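Local coordinates for inositol polyphosphate multikinase alpha (Arabidopsis thaliana, PDB 4FRF), which phosphorylates a broad range of inositol phosphates with ATP, turning inositol 1,4,5-trisphosphate into the 1,3,4,5,6-pentakisphosphate, at residues I31-Y36 and D236-V240; L156-V160 and S179-G183; L77-T81 and A228-V232. All blocks are in the same frame, centred on the assembly; numbering follows the deposited sequence.

Contact 1 (I31-Y36 and D236-V240); sequences IEVKFY and DFAHV
F237 sets its ring against the first turn of helix 32-41 and meets F35 and Y36 there. F35 lies nearly flat on it in an offset stack, with centroids 4.3 Å apart and planes at 18°; F35 CE2 sits over the middle of the F237 ring. Y36 comes at about a right angle: the edge of F237 turns to its face, and Y36 OH lies near the F237 plane, 3.3 Å from F237 CE2. V240 CG1, anti to the backbone N (chi1 170°), reaches F35 CD1 at 3.7 Å. Y204 and F39 add further rings around F35, and Y56 around Y36. A sulfate ion, probably from the crystallisation liquor, lies about 3 Å from the F35 side chain.

The other flank is looser. E32 runs past the backbone, its CG 3.6 Å from F237 C, with the carboxylate beside the F237 ring; I31 CD1 comes 3.8 Å from A238 O. I31 and D236 are both exposed.

This is an aromatic cluster that seats an N-terminal helix on loop 236-240, whose sequence begins DFAH, reminiscent of the DFG segment in the protein-kinase clan and probably bordering the active site.

Contact 2 (L156-V160 and S179-G183); sequences LRKFV and SVYGG
L156 makes the polar tie of this contact through its backbone: L156 O accepts a hydrogen bond from Y181 OH at 2.6 Å. The hydroxyl arrives in the carbonyl plane, on a lone pair, with a C=O...OH angle of 137°, and the oxygen in turn lies near the plane of the Y181 ring, at its edge. The leucine side chain crosses the tyrosine at about a right angle, L156 CD2 passing 3.7 Å from Y181 OH, and it also packs on M86, I123 and M213 of the sheet and on F258, F261 and I265 of helix 249-265.

F159 offers Y181 a flank: F159 CD2 comes within 3.6 Å of Y181 OH, so the buried hydroxyl has apolar groups beside it as well as its acceptor. Y215 meets the F159 ring edge-to-face.

V160, whose N bonds to R157 O at 3.1 Å, supplies the apolar lid. Its CG1, anti to the carbonyl carbon (chi1 -79°), stands over one face of the Y181 ring in a CH-pi contact, 3.9 Å from the centroid and 14° off the normal. V160 CG2 touches the rim at Y181 CE1, 3.7 Å away, while V160 CG1 also packs on V180 CB at 3.8 Å. With a phenylalanine in place of Y181, the ring could still lie under the valine, but L156 O would probably be left buried without this mate.

All five touching residues are buried. A buried tyrosine hydroxyl bonded to a main-chain carbonyl, with a CH-pi contact on its ring, thus joins segment 156-160, on helix 149-158, to segment 179-183, on helix 177-180. Both lie against the antiparallel sheet of this kinase, where the family's PxxxDxKxG signature runs along strand 83-90 and ends just after it.

Contact 3 (L77-T81 and A228-V232); sequences LAEYT and ARPQV
Y80 OH sits between two oxygens of the other segment, R229 O at 2.7 Å and Q231 OE1 at 3.1 Å, both within bonding distance. R229 O lies in the plane of the tyrosine ring, at its edge. The Q231 amide stands steeply to that ring, its plane turned 78° from it, and Q231 CB and CG also flank the hydroxyl. Y80 N is itself bonded to L77 O, closing the short 3-10 turn from which the ring projects.

The R229 side chain reaches back to E79. It bends at chi2 and again at chi3 (66°), and this double bend carries the guanidinium across to the first segment. There R229 NH2 donates to E79 O over 2.9 Å, in the plane of that carbonyl but somewhat tilted from the guanidinium plane. The E79 carboxylate lies almost parallel to the guanidinium, at 7°, yet the salt bridge from E79 OE1 to R229 NH1 is long, 3.8 Å, and both residues are exposed, so its pull is probably modest. R229 NH1 also hangs over one face of Y80; with R229 CZ 5.1 Å from the ring centroid, any cation-pi attraction is weak at most.

The Y80 ring is the buried part, resting on V214 and E216 of strand 209-216. A228 and Q231 pair through the backbone with E216 and V214 of that same strand. The Y80 side chain thus crosses over strand 209-216, which lies between 83-90 and 231-235 in the antiparallel sheet, and ties the turn leading into strand 83-90 to the edge strand 231-235 of the inositol phosphate kinase domain.

Strand 231-235 joins contact 3 to contact 1: residues 228-232 enter it and 236-240 leave it, the two contact centres lying about 24 Å apart. Contacts 2 and 3 are neighbours, about 14 Å between centres, and they touch where P230 CB packs 3.6 Å from V180 O, with A228 beside V180. Contacts 1 and 2 lie on opposite sides of the chain's centre, about 29 Å between centres, with nearest atoms about 15 Å apart. Along the sequence they nest, contact 2 inside contact 3 and contact 3 inside contact 1. Of the three, contact 1 holds loop 236-240, which probably lies toward the active site.

Contact 1 (I31-Y36 and D236-V240)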
ATOM      1  N   ILE A  31     -18.430  -1.203 -18.599  1.00145.14           N
ATOM      2  CA  ILE A  31     -17.995   0.154 -18.929  1.00143.81           C
ATOM      3  C   ILE A  31     -16.476   0.372 -18.799  1.00138.61           C
ATOM      4  O   ILE A  31     -15.998   1.264 -18.055  1.00134.68           O
ATOM      5  CB  ILE A  31     -18.819   1.232 -18.181  1.00145.38           C
ATOM      6  CG1 ILE A  31     -18.827   0.968 -16.665  1.00142.89           C
ATOM      7  CG2 ILE A  31     -20.257   1.295 -18.756  1.00150.22           C
ATOM      8  CD1 ILE A  31     -17.824   1.810 -15.871  1.00138.24           C
ATOM      9  N   GLU A  32     -15.731  -0.451 -19.549  1.00136.99           N
ATOM     10  CA  GLU A  32     -14.341  -0.145 -19.864  1.00132.64           C
ATOM     11  C   GLU A  32     -14.322   1.067 -20.774  1.00133.43           C
ATOM     12  O   GLU A  32     -13.395   1.883 -20.729  1.00130.47           O
ATOM     13  CB  GLU A  32     -13.667  -1.337 -20.557  1.00132.18           C
ATOM     14  CG  GLU A  32     -13.169  -2.403 -19.590  1.00129.96           C
ATOM     15  CD  GLU A  32     -12.405  -3.513 -20.284  1.00130.33           C
ATOM     16  OE1 GLU A  32     -13.084  -4.420 -20.856  1.00134.60           O
ATOM     17  OE2 GLU A  32     -11.147  -3.447 -20.341  1.00126.52           O
ATOM     18  N   VAL A  33     -15.408   1.216 -21.538  1.00136.55           N
ATOM     19  CA  VAL A  33     -15.577   2.332 -22.455  1.00138.25           C
ATOM     20  C   VAL A  33     -15.307   3.671 -21.784  1.00136.01           C
ATOM     21  O   VAL A  33     -14.282   4.309 -22.050  1.00134.37           O
ATOM     22  CB  VAL A  33     -16.987   2.345 -23.053  1.00143.55           C
ATOM     23  CG1 VAL A  33     -17.141   3.515 -24.009  1.00146.38           C
ATOM     24  CG2 VAL A  33     -17.273   1.028 -23.772  1.00145.78           C
ATOM     25  N   LYS A  34     -16.207   4.080 -20.890  1.00135.69           N
ATOM     26  CA  LYS A  34     -16.062   5.359 -20.187  1.00133.49           C
ATOM     27  C   LYS A  34     -14.650   5.593 -19.650  1.00127.66           C
ATOM     28  O   LYS A  34     -14.161   6.723 -19.662  1.00126.69           O
ATOM     29  CB  LYS A  34     -17.087   5.497 -19.061  1.00134.59           C
ATOM     30  CG  LYS A  34     -18.493   5.825 -19.550  1.00141.74           C
ATOM     31  CD  LYS A  34     -19.298   6.536 -18.466  1.00143.83           C
ATOM     32  CE  LYS A  34     -20.711   6.826 -18.942  1.00148.79           C
ATOM     33  NZ  LYS A  34     -21.490   7.526 -17.892  1.00149.67           N
ATOM     34  N   PHE A  35     -13.991   4.537 -19.183  1.00123.21           N
ATOM     35  CA  PHE A  35     -12.627   4.693 -18.699  1.00118.26           C
ATOM     36  C   PHE A  35     -11.668   5.058 -19.828  1.00118.11           C
ATOM     37  O   PHE A  35     -10.926   6.041 -19.737  1.00115.17           O
ATOM     38  CB  PHE A  35     -12.134   3.437 -17.984  1.00115.66           C
ATOM     39  CG  PHE A  35     -10.650   3.433 -17.740  1.00110.13           C
ATOM     40  CD1 PHE A  35     -10.106   4.164 -16.702  1.00107.01           C
ATOM     41  CD2 PHE A  35      -9.792   2.782 -18.612  1.00109.87           C
ATOM     42  CE1 PHE A  35      -8.727   4.206 -16.502  1.00103.86           C
ATOM     43  CE2 PHE A  35      -8.417   2.821 -18.421  1.00106.62           C
ATOM     44  CZ  PHE A  35      -7.887   3.535 -17.369  1.00103.65           C
ATOM     45  N   TYR A  36     -11.666   4.238 -20.879  1.00120.50           N
ATOM     46  CA  TYR A  36     -10.794   4.481 -22.029  1.00121.04           C
ATOM     47  C   TYR A  36     -11.017   5.891 -22.569  1.00123.75           C
ATOM     48  O   TYR A  36     -10.083   6.711 -22.578  1.00121.97           O
ATOM     49  CB  TYR A  36     -11.002   3.421 -23.124  1.00122.98           C
ATOM     50  CG  TYR A  36     -10.296   2.107 -22.834  1.00118.80           C
ATOM     51  CD1 TYR A  36      -8.872   2.067 -22.679  1.00114.85           C
ATOM     52  CD2 TYR A  36     -11.061   0.921 -22.708  1.00118.42           C
ATOM     53  CE1 TYR A  36      -8.236   0.860 -22.426  1.00113.58           C
ATOM     54  CE2 TYR A  36     -10.421  -0.288 -22.437  1.00115.91           C
ATOM     55  CZ  TYR A  36      -8.995  -0.324 -22.264  1.00114.07           C
ATOM     56  OH  TYR A  36      -8.374  -1.527 -21.975  1.00111.94           O
ATOM     57  N   ASP A 236      -8.320  -5.039 -17.533  1.00 97.90           N
ATOM     58  CA  ASP A 236      -9.615  -5.070 -16.835  1.00100.32           C
ATOM     59  C   ASP A 236      -9.944  -3.768 -16.173  1.00 99.00           C
ATOM     60  O   ASP A 236      -9.524  -3.520 -15.056  1.00 97.41           O
ATOM     61  CB  ASP A 236      -9.657  -6.198 -15.804  1.00 99.47           C
ATOM     62  CG  ASP A 236      -9.552  -7.561 -16.436  1.00105.12           C
ATOM     63  OD1 ASP A 236     -10.161  -7.771 -17.506  1.00117.48           O
ATOM     64  OD2 ASP A 236      -8.834  -8.418 -15.892  1.00107.41           O
ATOM     65  N   PHE A 237     -10.724  -2.940 -16.855  1.00101.61           N
ATOM     66  CA  PHE A 237     -11.117  -1.663 -16.288  1.00100.99           C
ATOM     67  C   PHE A 237     -12.624  -1.558 -16.092  1.00104.92           C
ATOM     68  O   PHE A 237     -13.185  -0.471 -16.143  1.00107.20           O
ATOM     69  CB  PHE A 237     -10.622  -0.524 -17.170  1.00100.36           C
ATOM     70  CG  PHE A 237      -9.154  -0.559 -17.432  1.00 96.11           C
ATOM     71  CD1 PHE A 237      -8.253  -0.169 -16.456  1.00 92.10           C
ATOM     72  CD2 PHE A 237      -8.665  -0.947 -18.667  1.00 96.46           C
ATOM     73  CE1 PHE A 237      -6.879  -0.161 -16.710  1.00 89.59           C
ATOM     74  CE2 PHE A 237      -7.295  -0.965 -18.916  1.00 95.06           C
ATOM     75  CZ  PHE A 237      -6.404  -0.557 -17.935  1.00 88.90           C
ATOM     76  N   ALA A 238     -13.277  -2.692 -15.852  1.00106.62           N
ATOM     77  CA  ALA A 238     -14.722  -2.703 -15.635  1.00109.76           C
ATOM     78  C   ALA A 238     -15.135  -1.897 -14.407  1.00109.22           C
ATOM     79  O   ALA A 238     -16.215  -1.310 -14.383  1.00112.15           O
ATOM     80  CB  ALA A 238     -15.231  -4.129 -15.523  1.00111.33           C
ATOM     81  N   HIS A 239     -14.265  -1.858 -13.393  1.00106.30           N
ATOM     82  CA  HIS A 239     -14.644  -1.316 -12.089  1.00105.08           C
ATOM     83  C   HIS A 239     -13.867  -0.084 -11.698  1.00102.54           C
ATOM     84  O   HIS A 239     -13.945   0.354 -10.556  1.00102.50           O
ATOM     85  CB  HIS A 239     -14.478  -2.374 -11.006  1.00103.38           C
ATOM     86  CG  HIS A 239     -15.306  -3.594 -11.227  1.00107.46           C
ATOM     87  ND1 HIS A 239     -16.500  -3.808 -10.574  1.00110.58           N
ATOM     88  CD2 HIS A 239     -15.127  -4.657 -12.050  1.00109.84           C
ATOM     89  CE1 HIS A 239     -17.019  -4.954 -10.980  1.00114.43           C
ATOM     90  NE2 HIS A 239     -16.204  -5.490 -11.874  1.00113.86           N
ATOM     91  N   VAL A 240     -13.101   0.480 -12.618  1.00101.52           N
ATOM     92  CA  VAL A 240     -12.399   1.714 -12.302  1.00 99.91           C
ATOM     93  C   VAL A 240     -13.370   2.778 -11.778  1.00102.12           C
ATOM     94  O   VAL A 240     -14.560   2.772 -12.125  1.00106.12           O
ATOM     95  CB  VAL A 240     -11.637   2.251 -13.502  1.00 99.73           C
ATOM     96  CG1 VAL A 240     -11.117   3.646 -13.214  1.00 97.76           C
ATOM     97  CG2 VAL A 240     -10.492   1.329 -13.827  1.00 99.24           C
TER

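Contact 2 (L156-V160 and S179-G183)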
ATOM      1  N   LEU A 156       6.517 -17.300  -9.627  1.00 87.05           N
ATOM      2  CA  LEU A 156       7.118 -16.100 -10.195  1.00 84.98           C
ATOM      3  C   LEU A 156       8.506 -16.372 -10.699  1.00 85.67           C
ATOM      4  O   LEU A 156       9.067 -15.575 -11.436  1.00 85.17           O
ATOM      5  CB  LEU A 156       7.162 -14.981  -9.172  1.00 82.49           C
ATOM      6  CG  LEU A 156       5.869 -14.190  -9.027  1.00 82.39           C
ATOM      7  CD1 LEU A 156       5.986 -13.252  -7.862  1.00 83.04           C
ATOM      8  CD2 LEU A 156       5.594 -13.417 -10.283  1.00 84.83           C
ATOM      9  N   ARG A 157       9.072 -17.489 -10.273  1.00 87.81           N
ATOM     10  CA  ARG A 157      10.402 -17.865 -10.706  1.00 90.02           C
ATOM     11  C   ARG A 157      10.318 -18.854 -11.864  1.00 92.98           C
ATOM     12  O   ARG A 157      11.152 -18.839 -12.770  1.00 93.88           O
ATOM     13  CB  ARG A 157      11.194 -18.459  -9.547  1.00 90.66           C
ATOM     14  CG  ARG A 157      12.685 -18.511  -9.803  1.00 95.18           C
ATOM     15  CD  ARG A 157      13.395 -19.273  -8.719  1.00100.42           C
ATOM     16  NE  ARG A 157      13.064 -18.749  -7.402  1.00100.04           N
ATOM     17  CZ  ARG A 157      13.812 -17.870  -6.746  1.00101.12           C
ATOM     18  NH1 ARG A 157      14.943 -17.424  -7.290  1.00100.03           N
ATOM     19  NH2 ARG A 157      13.433 -17.442  -5.540  1.00100.40           N
ATOM     20  N   LYS A 158       9.308 -19.714 -11.823  1.00 94.51           N
ATOM     21  CA  LYS A 158       8.999 -20.553 -12.952  1.00 97.84           C
ATOM     22  C   LYS A 158       8.828 -19.663 -14.167  1.00 97.49           C
ATOM     23  O   LYS A 158       9.432 -19.896 -15.220  1.00 99.22           O
ATOM     24  CB  LYS A 158       7.704 -21.319 -12.701  1.00 99.45           C
ATOM     25  CG  LYS A 158       7.864 -22.619 -11.933  1.00102.38           C
ATOM     26  CD  LYS A 158       6.496 -23.228 -11.647  1.00104.97           C
ATOM     27  CE  LYS A 158       6.597 -24.685 -11.239  1.00109.54           C
ATOM     28  NZ  LYS A 158       5.271 -25.207 -10.801  1.00111.97           N
ATOM     29  N   PHE A 159       8.059 -18.593 -13.986  1.00 95.13           N
ATOM     30  CA  PHE A 159       7.696 -17.704 -15.080  1.00 94.81           C
ATOM     31  C   PHE A 159       8.908 -17.209 -15.884  1.00 95.13           C
ATOM     32  O   PHE A 159       8.759 -16.760 -17.021  1.00 95.80           O
ATOM     33  CB  PHE A 159       6.881 -16.522 -14.555  1.00 92.05           C
ATOM     34  CG  PHE A 159       6.457 -15.565 -15.621  1.00 92.28           C
ATOM     35  CD1 PHE A 159       5.383 -15.851 -16.433  1.00 93.91           C
ATOM     36  CD2 PHE A 159       7.140 -14.373 -15.814  1.00 92.03           C
ATOM     37  CE1 PHE A 159       5.008 -14.979 -17.448  1.00 95.83           C
ATOM     38  CE2 PHE A 159       6.770 -13.498 -16.827  1.00 92.25           C
ATOM     39  CZ  PHE A 159       5.702 -13.803 -17.641  1.00 94.39           C
ATOM     40  N   VAL A 160      10.100 -17.300 -15.297  1.00 94.59           N
ATOM     41  CA  VAL A 160      11.318 -16.855 -15.972  1.00 95.42           C
ATOM     42  C   VAL A 160      12.360 -17.957 -16.098  1.00 98.35           C
ATOM     43  O   VAL A 160      13.563 -17.688 -16.064  1.00 97.82           O
ATOM     44  CB  VAL A 160      11.955 -15.633 -15.277  1.00 92.70           C
ATOM     45  CG1 VAL A 160      11.217 -14.364 -15.661  1.00 91.98           C
ATOM     46  CG2 VAL A 160      11.982 -15.821 -13.763  1.00 90.49           C
ATOM     47  N   SER A 179      17.020 -10.956 -17.581  1.00 94.83           N
ATOM     48  CA  SER A 179      16.663 -10.203 -18.802  1.00 95.68           C
ATOM     49  C   SER A 179      15.172  -9.893 -18.940  1.00 94.31           C
ATOM     50  O   SER A 179      14.788  -8.997 -19.677  1.00 94.33           O
ATOM     51  CB  SER A 179      17.185 -10.893 -20.055  1.00 98.68           C
ATOM     52  OG  SER A 179      16.868 -12.259 -20.015  1.00101.07           O
ATOM     53  N   VAL A 180      14.338 -10.615 -18.213  1.00 93.47           N
ATOM     54  CA  VAL A 180      12.939 -10.252 -18.133  1.00 92.50           C
ATOM     55  C   VAL A 180      12.703  -9.290 -16.964  1.00 90.57           C
ATOM     56  O   VAL A 180      12.166  -8.194 -17.147  1.00 90.72           O
ATOM     57  CB  VAL A 180      12.051 -11.479 -17.965  1.00 93.09           C
ATOM     58  CG1 VAL A 180      10.617 -11.058 -17.750  1.00 92.03           C
ATOM     59  CG2 VAL A 180      12.159 -12.359 -19.163  1.00 96.19           C
ATOM     60  N   TYR A 181      13.115  -9.697 -15.763  1.00 89.08           N
ATOM     61  CA  TYR A 181      12.831  -8.926 -14.563  1.00 86.01           C
ATOM     62  C   TYR A 181      13.824  -7.787 -14.441  1.00 85.79           C
ATOM     63  O   TYR A 181      13.444  -6.617 -14.325  1.00 84.84           O
ATOM     64  CB  TYR A 181      12.904  -9.823 -13.322  1.00 84.49           C
ATOM     65  CG  TYR A 181      11.722 -10.762 -13.152  1.00 83.48           C
ATOM     66  CD1 TYR A 181      11.828 -11.908 -12.375  1.00 82.25           C
ATOM     67  CD2 TYR A 181      10.501 -10.501 -13.766  1.00 82.47           C
ATOM     68  CE1 TYR A 181      10.748 -12.761 -12.200  1.00 80.24           C
ATOM     69  CE2 TYR A 181       9.417 -11.349 -13.591  1.00 81.78           C
ATOM     70  CZ  TYR A 181       9.550 -12.474 -12.804  1.00 81.22           C
ATOM     71  OH  TYR A 181       8.477 -13.306 -12.614  1.00 84.10           O
ATOM     72  N   GLY A 182      15.105  -8.137 -14.506  1.00 87.60           N
ATOM     73  CA  GLY A 182      16.184  -7.189 -14.253  1.00 86.71           C
ATOM     74  C   GLY A 182      16.427  -6.361 -15.477  1.00 87.70           C
ATOM     75  O   GLY A 182      15.616  -6.370 -16.398  1.00 88.44           O
ATOM     76  N   GLY A 183      17.549  -5.649 -15.502  1.00 88.21           N
ATOM     77  CA  GLY A 183      17.896  -4.827 -16.663  1.00 90.24           C
ATOM     78  C   GLY A 183      17.197  -3.475 -16.672  1.00 89.43           C
ATOM     79  O   GLY A 183      16.111  -3.294 -16.065  1.00 86.56           O
TER

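Contact 3 (L77-T81 and A228-V232)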
ATOM      1  N   LEU A  77      -0.347  -8.532 -27.617  1.00130.34           N
ATOM      2  CA  LEU A  77       0.422  -9.729 -27.989  1.00130.34           C
ATOM      3  C   LEU A  77       0.764  -9.811 -29.482  1.00133.80           C
ATOM      4  O   LEU A  77       1.559 -10.659 -29.908  1.00134.75           O
ATOM      5  CB  LEU A  77      -0.326 -10.985 -27.532  1.00130.72           C
ATOM      6  CG  LEU A  77      -0.506 -11.075 -26.012  1.00126.88           C
ATOM      7  CD1 LEU A  77      -1.164 -12.376 -25.597  1.00127.99           C
ATOM      8  CD2 LEU A  77       0.826 -10.918 -25.329  1.00122.39           C
ATOM      9  N   ALA A  78       0.194  -8.897 -30.258  1.00135.31           N
ATOM     10  CA  ALA A  78       0.449  -8.824 -31.686  1.00138.33           C
ATOM     11  C   ALA A  78       1.944  -8.796 -31.996  1.00137.40           C
ATOM     12  O   ALA A  78       2.391  -9.394 -32.963  1.00141.01           O
ATOM     13  CB  ALA A  78      -0.226  -7.609 -32.267  1.00139.99           C
ATOM     14  N   GLU A  79       2.715  -8.119 -31.157  1.00132.27           N
ATOM     15  CA  GLU A  79       4.136  -7.905 -31.426  1.00131.60           C
ATOM     16  C   GLU A  79       5.019  -9.074 -30.979  1.00129.39           C
ATOM     17  O   GLU A  79       6.264  -8.949 -30.952  1.00129.04           O
ATOM     18  CB  GLU A  79       4.622  -6.624 -30.728  1.00128.82           C
ATOM     19  CG  GLU A  79       3.864  -5.357 -31.119  1.00130.96           C
ATOM     20  CD  GLU A  79       3.805  -4.345 -29.971  1.00125.16           C
ATOM     21  OE1 GLU A  79       4.862  -4.079 -29.353  1.00122.34           O
ATOM     22  OE2 GLU A  79       2.698  -3.823 -29.692  1.00123.52           O
ATOM     23  N   TYR A  80       4.396 -10.176 -30.551  1.00127.55           N
ATOM     24  CA  TYR A  80       5.176 -11.268 -29.977  1.00124.26           C
ATOM     25  C   TYR A  80       5.017 -12.547 -30.756  1.00126.89           C
ATOM     26  O   TYR A  80       3.903 -12.933 -31.112  1.00129.38           O
ATOM     27  CB  TYR A  80       4.828 -11.485 -28.501  1.00120.53           C
ATOM     28  CG  TYR A  80       5.312 -10.371 -27.585  1.00115.29           C
ATOM     29  CD1 TYR A  80       6.593 -10.400 -27.027  1.00111.54           C
ATOM     30  CD2 TYR A  80       4.487  -9.288 -27.288  1.00112.89           C
ATOM     31  CE1 TYR A  80       7.033  -9.375 -26.207  1.00107.36           C
ATOM     32  CE2 TYR A  80       4.917  -8.270 -26.462  1.00110.31           C
ATOM     33  CZ  TYR A  80       6.181  -8.319 -25.921  1.00106.82           C
ATOM     34  OH  TYR A  80       6.592  -7.297 -25.111  1.00103.97           O
ATOM     35  N   THR A  81       6.145 -13.191 -31.045  1.00126.08           N
ATOM     36  CA  THR A  81       6.153 -14.416 -31.837  1.00128.15           C
ATOM     37  C   THR A  81       5.840 -15.606 -30.950  1.00125.73           C
ATOM     38  O   THR A  81       4.844 -16.341 -31.191  1.00127.36           O
ATOM     39  CB  THR A  81       7.526 -14.642 -32.512  1.00130.02           C
ATOM     40  OG1 THR A  81       7.705 -13.681 -33.600  1.00132.59           O
ATOM     41  CG2 THR A  81       7.576 -16.052 -33.079  1.00133.28           C
ATOM     42  N   ALA A 228      14.612 -10.109 -24.920  1.00114.56           N
ATOM     43  CA  ALA A 228      13.337 -10.647 -24.433  1.00111.95           C
ATOM     44  C   ALA A 228      12.191  -9.645 -24.509  1.00110.21           C
ATOM     45  O   ALA A 228      11.028 -10.013 -24.345  1.00109.47           O
ATOM     46  CB  ALA A 228      13.489 -11.169 -23.026  1.00108.78           C
ATOM     47  N   ARG A 229      12.531  -8.374 -24.712  1.00109.07           N
ATOM     48  CA  ARG A 229      11.531  -7.322 -24.912  1.00107.80           C
ATOM     49  C   ARG A 229      10.352  -7.416 -23.912  1.00103.34           C
ATOM     50  O   ARG A 229       9.188  -7.414 -24.315  1.00103.75           O
ATOM     51  CB  ARG A 229      11.032  -7.340 -26.368  1.00112.65           C
ATOM     52  CG  ARG A 229      10.300  -6.071 -26.799  1.00116.23           C
ATOM     53  CD  ARG A 229      10.714  -5.624 -28.203  1.00124.62           C
ATOM     54  NE  ARG A 229      10.300  -6.560 -29.253  1.00133.10           N
ATOM     55  CZ  ARG A 229       9.035  -6.763 -29.635  1.00136.43           C
ATOM     56  NH1 ARG A 229       8.035  -6.144 -29.004  1.00134.43           N
ATOM     57  NH2 ARG A 229       8.766  -7.621 -30.620  1.00138.17           N
ATOM     58  N   PRO A 230      10.665  -7.454 -22.602  1.00 98.79           N
ATOM     59  CA  PRO A 230       9.662  -7.618 -21.539  1.00 95.43           C
ATOM     60  C   PRO A 230       8.750  -6.412 -21.423  1.00 93.81           C
ATOM     61  O   PRO A 230       9.200  -5.290 -21.594  1.00 92.97           O
ATOM     62  CB  PRO A 230      10.515  -7.727 -20.281  1.00 92.16           C
ATOM     63  CG  PRO A 230      11.740  -6.967 -20.605  1.00 92.51           C
ATOM     64  CD  PRO A 230      12.002  -7.167 -22.053  1.00 96.80           C
ATOM     65  N   GLN A 231       7.485  -6.635 -21.087  1.00 93.36           N
ATOM     66  CA  GLN A 231       6.561  -5.522 -20.958  1.00 93.05           C
ATOM     67  C   GLN A 231       5.462  -5.676 -19.926  1.00 90.80           C
ATOM     68  O   GLN A 231       4.877  -6.752 -19.775  1.00 91.91           O
ATOM     69  CB  GLN A 231       5.971  -5.146 -22.307  1.00 96.65           C
ATOM     70  CG  GLN A 231       6.586  -3.896 -22.860  1.00101.55           C
ATOM     71  CD  GLN A 231       6.255  -3.661 -24.307  1.00111.60           C
ATOM     72  OE1 GLN A 231       5.516  -4.433 -24.936  1.00117.07           O
ATOM     73  NE2 GLN A 231       6.832  -2.605 -24.868  1.00116.56           N
ATOM     74  N   VAL A 232       5.137  -4.553 -19.281  1.00 87.75           N
ATOM     75  CA  VAL A 232       4.109  -4.489 -18.253  1.00 85.31           C
ATOM     76  C   VAL A 232       2.897  -3.710 -18.752  1.00 86.61           C
ATOM     77  O   VAL A 232       3.037  -2.743 -19.500  1.00 87.60           O
ATOM     78  CB  VAL A 232       4.642  -3.783 -16.986  1.00 82.00           C
ATOM     79  CG1 VAL A 232       3.542  -3.635 -15.959  1.00 80.21           C
ATOM     80  CG2 VAL A 232       5.802  -4.545 -16.408  1.00 81.05           C
TER